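Side-chain contacts in 2-hydroxyhepta-2,4-diene-1,7-dioate isomerase (Mycobacterium marinum, PDB 3QDF), which binds zinc and probably isomerises 2-hydroxyhepta-2,4-diene-1,7-dioate in homoprotocatechuate degradation, as a member of the fumarylacetoacetate hydrolase family: residues Gly8-Pro13 / Ala17-Glu22; Pro92-Lys97 / Val217-Ala222. All blocks are in the same frame, centred on the assembly; numbering follows the deposited sequence.

Contact 1 (Gly8-Pro13 / Ala17-Glu22)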
ATOM      1  N   GLY A   8       9.425  -7.009   4.355  1.00 22.64           N
ATOM      2  CA  GLY A   8       8.419  -7.721   3.565  1.00 21.55           C
ATOM      3  C   GLY A   8       7.985  -9.034   4.213  1.00 22.52           C
ATOM      4  O   GLY A   8       8.451  -9.407   5.299  1.00 22.34           O
ATOM      5  N   ARG A   9       7.073  -9.730   3.544  1.00 21.63           N
ATOM      6  CA  ARG A   9       6.645 -11.043   3.969  1.00 22.40           C
ATOM      7  C   ARG A   9       6.849 -12.015   2.819  1.00 23.83           C
ATOM      8  O   ARG A   9       6.640 -11.669   1.652  1.00 22.94           O
ATOM      9  CB  ARG A   9       5.185 -11.017   4.392  1.00 21.14           C
ATOM     10  CG  ARG A   9       4.974 -10.444   5.773  1.00 20.97           C
ATOM     11  CD  ARG A   9       3.484 -10.257   6.092  1.00 21.27           C
ATOM     12  NE  ARG A   9       2.791 -11.532   6.357  1.00 20.92           N
ATOM     13  CZ  ARG A   9       1.946 -12.132   5.517  1.00 21.48           C
ATOM     14  NH1 ARG A   9       1.671 -11.607   4.329  1.00 19.38           N
ATOM     15  NH2 ARG A   9       1.366 -13.273   5.871  1.00 23.65           N
ATOM     16  N   ILE A  10       7.266 -13.229   3.159  1.00 25.47           N
ATOM     17  CA  ILE A  10       7.637 -14.213   2.158  1.00 27.89           C
ATOM     18  C   ILE A  10       7.073 -15.595   2.491  1.00 29.67           C
ATOM     19  O   ILE A  10       6.890 -15.946   3.668  1.00 29.76           O
ATOM     20  CB  ILE A  10       9.200 -14.321   1.978  1.00 28.57           C
ATOM     21  CG1 ILE A  10       9.875 -14.814   3.280  1.00 29.23           C
ATOM     22  CG2 ILE A  10       9.783 -12.988   1.462  1.00 28.24           C
ATOM     23  CD1 ILE A  10      11.376 -15.167   3.158  1.00 30.70           C
ATOM     24  N   ALA A  11       6.777 -16.351   1.440  1.00 31.54           N
ATOM     25  CA  ALA A  11       6.530 -17.773   1.552  1.00 34.32           C
ATOM     26  C   ALA A  11       7.772 -18.448   0.974  1.00 36.50           C
ATOM     27  O   ALA A  11       8.069 -18.305  -0.215  1.00 37.04           O
ATOM     28  CB  ALA A  11       5.271 -18.173   0.787  1.00 34.56           C
ATOM     29  N   SER A  12       8.510 -19.127   1.843  1.00 38.44           N
ATOM     30  CA  SER A  12       9.777 -19.776   1.498  1.00 41.22           C
ATOM     31  C   SER A  12       9.588 -21.285   1.639  1.00 43.45           C
ATOM     32  O   SER A  12       8.461 -21.735   1.871  1.00 43.72           O
ATOM     33  CB  SER A  12      10.888 -19.294   2.448  1.00 40.88           C
ATOM     34  OG  SER A  12      10.678 -19.759   3.774  1.00 41.05           O
ATOM     35  N   PRO A  13      10.674 -22.071   1.479  1.00 45.82           N
ATOM     36  CA  PRO A  13      10.618 -23.487   1.851  1.00 47.81           C
ATOM     37  C   PRO A  13      10.190 -23.726   3.312  1.00 48.20           C
ATOM     38  O   PRO A  13       9.305 -24.558   3.558  1.00 49.79           O
ATOM     39  CB  PRO A  13      12.054 -23.966   1.598  1.00 49.14           C
ATOM     40  CG  PRO A  13      12.490 -23.154   0.418  1.00 48.60           C
ATOM     41  CD  PRO A  13      11.842 -21.788   0.614  1.00 46.39           C
ATOM     42  N   ALA A  17       7.065 -16.023   6.580  1.00 27.82           N
ATOM     43  CA  ALA A  17       7.815 -15.201   7.534  1.00 26.58           C
ATOM     44  C   ALA A  17       7.985 -13.746   7.070  1.00 24.98           C
ATOM     45  O   ALA A  17       7.939 -13.442   5.872  1.00 24.22           O
ATOM     46  CB  ALA A  17       9.199 -15.828   7.800  1.00 26.52           C
ATOM     47  N   PHE A  18       8.200 -12.855   8.035  1.00 24.01           N
ATOM     48  CA  PHE A  18       8.720 -11.524   7.744  1.00 22.52           C
ATOM     49  C   PHE A  18      10.165 -11.686   7.285  1.00 22.75           C
ATOM     50  O   PHE A  18      10.845 -12.675   7.645  1.00 22.62           O
ATOM     51  CB  PHE A  18       8.648 -10.622   8.984  1.00 22.36           C
ATOM     52  CG  PHE A  18       7.285 -10.019   9.225  1.00 23.10           C
ATOM     53  CD1 PHE A  18       6.861  -8.902   8.505  1.00 22.57           C
ATOM     54  CD2 PHE A  18       6.431 -10.565  10.180  1.00 25.95           C
ATOM     55  CE1 PHE A  18       5.603  -8.335   8.722  1.00 24.53           C
ATOM     56  CE2 PHE A  18       5.168 -10.005  10.422  1.00 24.36           C
ATOM     57  CZ  PHE A  18       4.750  -8.891   9.695  1.00 25.64           C
ATOM     58  N   ALA A  19      10.626 -10.729   6.487  1.00 21.71           N
ATOM     59  CA  ALA A  19      11.997 -10.742   5.988  1.00 22.65           C
ATOM     60  C   ALA A  19      12.529  -9.350   5.749  1.00 22.18           C
ATOM     61  O   ALA A  19      11.789  -8.458   5.372  1.00 21.58           O
ATOM     62  CB  ALA A  19      12.110 -11.577   4.699  1.00 22.57           C
ATOM     63  N   SER A  20      13.827  -9.172   5.962  1.00 23.43           N
ATOM     64  CA  SER A  20      14.506  -7.984   5.461  1.00 23.60           C
ATOM     65  C   SER A  20      14.944  -8.260   4.028  1.00 24.56           C
ATOM     66  O   SER A  20      15.723  -9.192   3.772  1.00 24.93           O
ATOM     67  CB  SER A  20      15.718  -7.640   6.308  1.00 24.39           C
ATOM     68  OG  SER A  20      16.323  -6.449   5.850  1.00 24.43           O
ATOM     69  N   ILE A  21      14.445  -7.446   3.105  1.00 24.08           N
ATOM     70  CA  ILE A  21      14.707  -7.618   1.680  1.00 25.27           C
ATOM     71  C   ILE A  21      15.864  -6.700   1.288  1.00 26.67           C
ATOM     72  O   ILE A  21      15.711  -5.482   1.220  1.00 25.89           O
ATOM     73  CB  ILE A  21      13.445  -7.309   0.818  1.00 24.43           C
ATOM     74  CG1 ILE A  21      12.199  -8.049   1.338  1.00 23.96           C
ATOM     75  CG2 ILE A  21      13.719  -7.561  -0.675  1.00 24.32           C
ATOM     76  CD1 ILE A  21      12.306  -9.544   1.377  1.00 27.58           C
ATOM     77  N   GLU A  22      17.022  -7.307   1.029  1.00 28.57           N
ATOM     78  CA  GLU A  22      18.270  -6.571   0.875  1.00 30.32           C
ATOM     79  C   GLU A  22      18.739  -6.549  -0.573  1.00 31.21           C
ATOM     80  O   GLU A  22      18.475  -7.487  -1.322  1.00 31.86           O
ATOM     81  CB  GLU A  22      19.355  -7.199   1.775  1.00 31.77           C
ATOM     82  CG  GLU A  22      19.131  -6.929   3.277  1.00 32.83           C
ATOM     83  CD  GLU A  22      20.008  -7.782   4.195  1.00 37.19           C
ATOM     84  OE1 GLU A  22      20.836  -8.598   3.707  1.00 38.24           O
ATOM     85  OE2 GLU A  22      19.853  -7.633   5.428  1.00 39.03           O
TER
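Ile10 and Ala17 sit opposite one another as a hydrogen-bonded antiparallel pair. Ile10 N reaches Ala17 O at 2.8 Å, and Ala17 N returns a bond to Ile10 O at 2.9 Å. The isoleucine side chain then leans across to the partner strand. Its CG1 lies between the backbone N and the carbonyl carbon (chi1 63°), which brings CG1 within 3.5 Å of Ala17 O and carries the terminal methyl onward: Ile10 CD1 rests 4.0 Å from Ala19 CB. The second branch, CG2, touches Ile21 CD1 more loosely.

Gly8, two residues earlier, forms the other hydrogen-bonded pair, with Ala19. The bond from Gly8 N to Ala19 O is 3.0 Å long and practically straight at the hydrogen. The reverse one, Ala19 N to Gly8 O at 2.8 Å, is bent, its donor standing 36° out of the carbonyl plane. Ile21 comes alongside the glycine backbone, with Ile21 CG1 4.2 Å from Gly8 N.

Between these pairs, Arg9 and Phe18 form a non-hydrogen-bonded pair on the other face. The arginine lays its aliphatic part over the phenyl ring in a CH-pi contact, Arg9 CG being 4.0 Å from the centroid of the Phe18 ring and nearer its rim than its middle. The guanidinium runs on past, steeply inclined to the ring, and its NH1 makes a hydrogen bond to Ala60 O.

This is a beta hairpin in the Rv2993c-like N-terminal region, and both its strands have further neighbours. Strand 57-59 bonds to the backbone of Arg9 and Ala11, strand 32-38 to that of Phe18 and Ser20, while Trp51 of strand 45-52 and Ala33 pack on Ile10.

Contact 2 (Pro92-Lys97 / Val217-Ala222). With EDO (1,2-ethanediol), chain F.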
ATOM      1  N   PRO A  92      -9.541  16.525   6.313  1.00 29.25           N
ATOM      2  CA  PRO A  92      -9.464  15.230   5.623  1.00 27.28           C
ATOM      3  C   PRO A  92     -10.795  14.455   5.664  1.00 25.60           C
ATOM      4  O   PRO A  92     -11.525  14.500   6.657  1.00 24.67           O
ATOM      5  CB  PRO A  92      -8.375  14.467   6.390  1.00 26.44           C
ATOM      6  CG  PRO A  92      -7.617  15.513   7.137  1.00 27.45           C
ATOM      7  CD  PRO A  92      -8.573  16.619   7.423  1.00 29.52           C
ATOM      8  N   VAL A  93     -11.104  13.790   4.561  1.00 24.42           N
ATOM      9  CA  VAL A  93     -12.249  12.898   4.491  1.00 23.07           C
ATOM     10  C   VAL A  93     -11.676  11.492   4.519  1.00 21.72           C
ATOM     11  O   VAL A  93     -10.866  11.126   3.663  1.00 21.27           O
ATOM     12  CB  VAL A  93     -13.077  13.133   3.218  1.00 24.24           C
ATOM     13  CG1 VAL A  93     -14.157  12.056   3.071  1.00 23.70           C
ATOM     14  CG2 VAL A  93     -13.733  14.514   3.271  1.00 23.90           C
ATOM     15  N   ILE A  94     -12.056  10.726   5.527  1.00 20.28           N
ATOM     16  CA  ILE A  94     -11.509   9.388   5.689  1.00 19.61           C
ATOM     17  C   ILE A  94     -12.572   8.325   5.446  1.00 18.92           C
ATOM     18  O   ILE A  94     -13.758   8.602   5.548  1.00 19.69           O
ATOM     19  CB  ILE A  94     -10.820   9.197   7.061  1.00 19.58           C
ATOM     20  CG1 ILE A  94     -11.823   9.241   8.211  1.00 19.58           C
ATOM     21  CG2 ILE A  94      -9.683  10.268   7.258  1.00 19.10           C
ATOM     22  CD1 ILE A  94     -11.285   8.588   9.479  1.00 21.67           C
ATOM     23  N   PHE A  95     -12.124   7.119   5.101  1.00 18.62           N
ATOM     24  CA  PHE A  95     -12.994   5.963   4.907  1.00 18.15           C
ATOM     25  C   PHE A  95     -12.180   4.715   5.176  1.00 17.53           C
ATOM     26  O   PHE A  95     -10.987   4.807   5.395  1.00 17.80           O
ATOM     27  CB  PHE A  95     -13.621   5.937   3.511  1.00 18.79           C
ATOM     28  CG  PHE A  95     -12.619   5.906   2.373  1.00 19.57           C
ATOM     29  CD1 PHE A  95     -12.094   7.085   1.862  1.00 20.06           C
ATOM     30  CD2 PHE A  95     -12.228   4.689   1.798  1.00 20.31           C
ATOM     31  CE1 PHE A  95     -11.171   7.069   0.789  1.00 21.45           C
ATOM     32  CE2 PHE A  95     -11.312   4.643   0.717  1.00 19.74           C
ATOM     33  CZ  PHE A  95     -10.783   5.838   0.211  1.00 20.08           C
ATOM     34  N   LEU A  96     -12.834   3.559   5.177  1.00 16.90           N
ATOM     35  CA  LEU A  96     -12.173   2.298   5.463  1.00 16.22           C
ATOM     36  C   LEU A  96     -12.300   1.334   4.294  1.00 16.37           C
ATOM     37  O   LEU A  96     -13.318   1.312   3.590  1.00 15.93           O
ATOM     38  CB  LEU A  96     -12.768   1.655   6.732  1.00 15.39           C
ATOM     39  CG  LEU A  96     -12.542   2.385   8.063  1.00 14.86           C
ATOM     40  CD1 LEU A  96     -13.458   1.853   9.135  1.00 15.24           C
ATOM     41  CD2 LEU A  96     -11.071   2.190   8.506  1.00 13.94           C
ATOM     42  N   LYS A  97     -11.244   0.552   4.104  1.00 15.75           N
ATOM     43  CA  LYS A  97     -11.291  -0.643   3.302  1.00 15.67           C
ATOM     44  C   LYS A  97     -11.084  -1.821   4.249  1.00 16.13           C
ATOM     45  O   LYS A  97     -10.266  -1.718   5.176  1.00 17.04           O
ATOM     46  CB  LYS A  97     -10.215  -0.608   2.219  1.00 15.90           C
ATOM     47  CG  LYS A  97     -10.514   0.422   1.095  1.00 14.89           C
ATOM     48  CD  LYS A  97      -9.246   0.714   0.259  1.00 17.08           C
ATOM     49  CE  LYS A  97      -9.039  -0.333  -0.888  1.00 16.69           C
ATOM     50  NZ  LYS A  97      -9.812   0.015  -2.164  1.00 14.16           N
ATOM     51  N   VAL A 217      -1.998  11.188  10.043  1.00 17.97           N
ATOM     52  CA  VAL A 217      -1.945  10.364  11.251  1.00 18.16           C
ATOM     53  C   VAL A 217      -2.572  11.068  12.453  1.00 18.68           C
ATOM     54  O   VAL A 217      -3.263  10.439  13.238  1.00 18.68           O
ATOM     55  CB  VAL A 217      -0.502   9.880  11.581  1.00 17.68           C
ATOM     56  CG1 VAL A 217      -0.467   9.099  12.908  1.00 18.32           C
ATOM     57  CG2 VAL A 217      -0.011   8.977  10.452  1.00 17.22           C
ATOM     58  N   GLU A 218      -2.318  12.367  12.597  1.00 19.86           N
ATOM     59  CA  GLU A 218      -2.947  13.143  13.649  1.00 20.55           C
ATOM     60  C   GLU A 218      -4.468  13.060  13.539  1.00 20.59           C
ATOM     61  O   GLU A 218      -5.148  12.786  14.543  1.00 20.70           O
ATOM     62  CB  GLU A 218      -2.502  14.604  13.601  1.00 21.48           C
ATOM     63  CG  GLU A 218      -3.156  15.462  14.674  1.00 24.21           C
ATOM     64  CD  GLU A 218      -2.637  16.879  14.643  1.00 27.24           C
ATOM     65  OE1 GLU A 218      -3.281  17.715  14.012  1.00 29.69           O
ATOM     66  OE2 GLU A 218      -1.568  17.158  15.211  1.00 28.20           O
ATOM     67  N   TRP A 219      -4.992  13.311  12.331  1.00 19.72           N
ATOM     68  CA  TRP A 219      -6.430  13.282  12.101  1.00 19.79           C
ATOM     69  C   TRP A 219      -7.047  11.913  12.412  1.00 18.97           C
ATOM     70  O   TRP A 219      -7.978  11.808  13.222  1.00 19.40           O
ATOM     71  CB  TRP A 219      -6.758  13.698  10.666  1.00 19.60           C
ATOM     72  CG  TRP A 219      -8.210  13.744  10.388  1.00 19.95           C
ATOM     73  CD1 TRP A 219      -8.977  12.744   9.832  1.00 18.78           C
ATOM     74  CD2 TRP A 219      -9.092  14.848  10.636  1.00 20.33           C
ATOM     75  NE1 TRP A 219     -10.283  13.178   9.718  1.00 22.33           N
ATOM     76  CE2 TRP A 219     -10.377  14.459  10.212  1.00 20.61           C
ATOM     77  CE3 TRP A 219      -8.912  16.143  11.174  1.00 22.94           C
ATOM     78  CZ2 TRP A 219     -11.488  15.313  10.307  1.00 23.69           C
ATOM     79  CZ3 TRP A 219     -10.019  16.991  11.280  1.00 24.01           C
ATOM     80  CH2 TRP A 219     -11.287  16.576  10.835  1.00 24.28           C
ATOM     81  N   ILE A 220      -6.519  10.870  11.787  1.00 17.79           N
ATOM     82  CA  ILE A 220      -7.067   9.517  11.984  1.00 17.88           C
ATOM     83  C   ILE A 220      -6.952   9.019  13.456  1.00 18.20           C
ATOM     84  O   ILE A 220      -7.896   8.412  13.988  1.00 17.99           O
ATOM     85  CB  ILE A 220      -6.415   8.500  11.007  1.00 16.59           C
ATOM     86  CG1 ILE A 220      -6.732   8.884   9.547  1.00 15.74           C
ATOM     87  CG2 ILE A 220      -6.826   7.040  11.361  1.00 15.78           C
ATOM     88  CD1 ILE A 220      -5.910   8.090   8.478  1.00 13.17           C
ATOM     89  N   SER A 221      -5.807   9.270  14.101  1.00 17.95           N
ATOM     90  CA  SER A 221      -5.579   8.737  15.453  1.00 17.75           C
ATOM     91  C   SER A 221      -6.383   9.511  16.519  1.00 18.53           C
ATOM     92  O   SER A 221      -6.540   9.041  17.665  1.00 18.23           O
ATOM     93  CB  SER A 221      -4.090   8.714  15.793  1.00 18.26           C
ATOM     94  OG  SER A 221      -3.627  10.027  16.071  1.00 18.36           O
ATOM     95  N   ALA A 222      -6.898  10.685  16.143  1.00 18.25           N
ATOM     96  CA  ALA A 222      -7.867  11.400  16.978  1.00 19.08           C
ATOM     97  C   ALA A 222      -9.266  10.756  16.906  1.00 19.30           C
ATOM     98  O   ALA A 222     -10.109  11.007  17.770  1.00 20.06           O
ATOM     99  CB  ALA A 222      -7.946  12.900  16.593  1.00 20.09           C
TER
HETATM  100  C1  EDO F 270      -9.173   8.337  20.973  1.00 44.04           C
HETATM  101  O1  EDO F 270      -8.557   9.246  20.066  1.00 46.64           O
HETATM  102  C2  EDO F 270      -9.772   7.264  20.093  1.00 42.28           C
HETATM  103  O2  EDO F 270     -11.177   7.517  19.975  1.00 41.58           O
HETATM  104  O   HOH W   1     -12.808  12.509   7.927  1.00 17.20           O
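Pro92 lies flat against the indole of Trp219, and this is the tight part of the contact. Pro92 CD stands 3.8 Å from the centroid of the six-membered ring, nearly on its normal (15° off), a clear CH-pi approach. Pro92 CG continues the cover over the five-membered side, 3.7 Å from Trp219 CG. The tryptophan holds CG anti to its own backbone N (chi1 -178°), which swings the indole out from the helix to meet the proline coming from the opposite direction.

Ile94 takes the edge rather than the face: its CG2 meets Trp219 CD1 at 3.6 Å, close to the ring plane. The same methyl also reaches the next helix residue, Ile94 CG2 lying 4.0 Å from Ile220 CG1, so one branch spans both helix side chains.

On the polar side the segments do not meet directly but through a water. It donates to Pro92 O at 2.7 Å and accepts from Ile94 N and, at 3.2 Å, from Trp219 NE1. It thus satisfies the indole N-H and ties it to the bend leading into strand 94-97. Further round the helix, and away from 92-97, the O1 of an ethanediol, probably left from the crystallisation liquor, lies 3.1 Å from Ser221 O.

Helix 213-223 packs here against the beta core of the fumarylacetoacetate hydrolase fold, Ile220 also touching Val68 and Ile232 on strands 67-70 and 231-233. Strand 94-97 leads toward the metal site of this fold: Lys97 NZ makes a salt bridge with Asp152, a zinc ligand, and the side chain of Ile94 is about 10 Å from a bound zinc ion.

In the fold
From the N terminus the chain first meets contact 1, which closes a tight hairpin with a two-residue turn between strands 6-12 and 15-22. It is complete long before contact 2 opens at Pro92, so the two follow in series and neither nest nor cross. Contact 2 closes a far longer excursion of 119 residues, which carries the residues of both zinc sites, Glu121, Glu123 and Asp152 of one and Glu191 and His203 of the other, before helix 213-223 returns to 92-97. Contact 1 belongs to the N-terminal region and contact 2 to the hydrolase-like C-terminal region. Their centres lie 30 Å apart on opposite sides of the chain's centre, without touching.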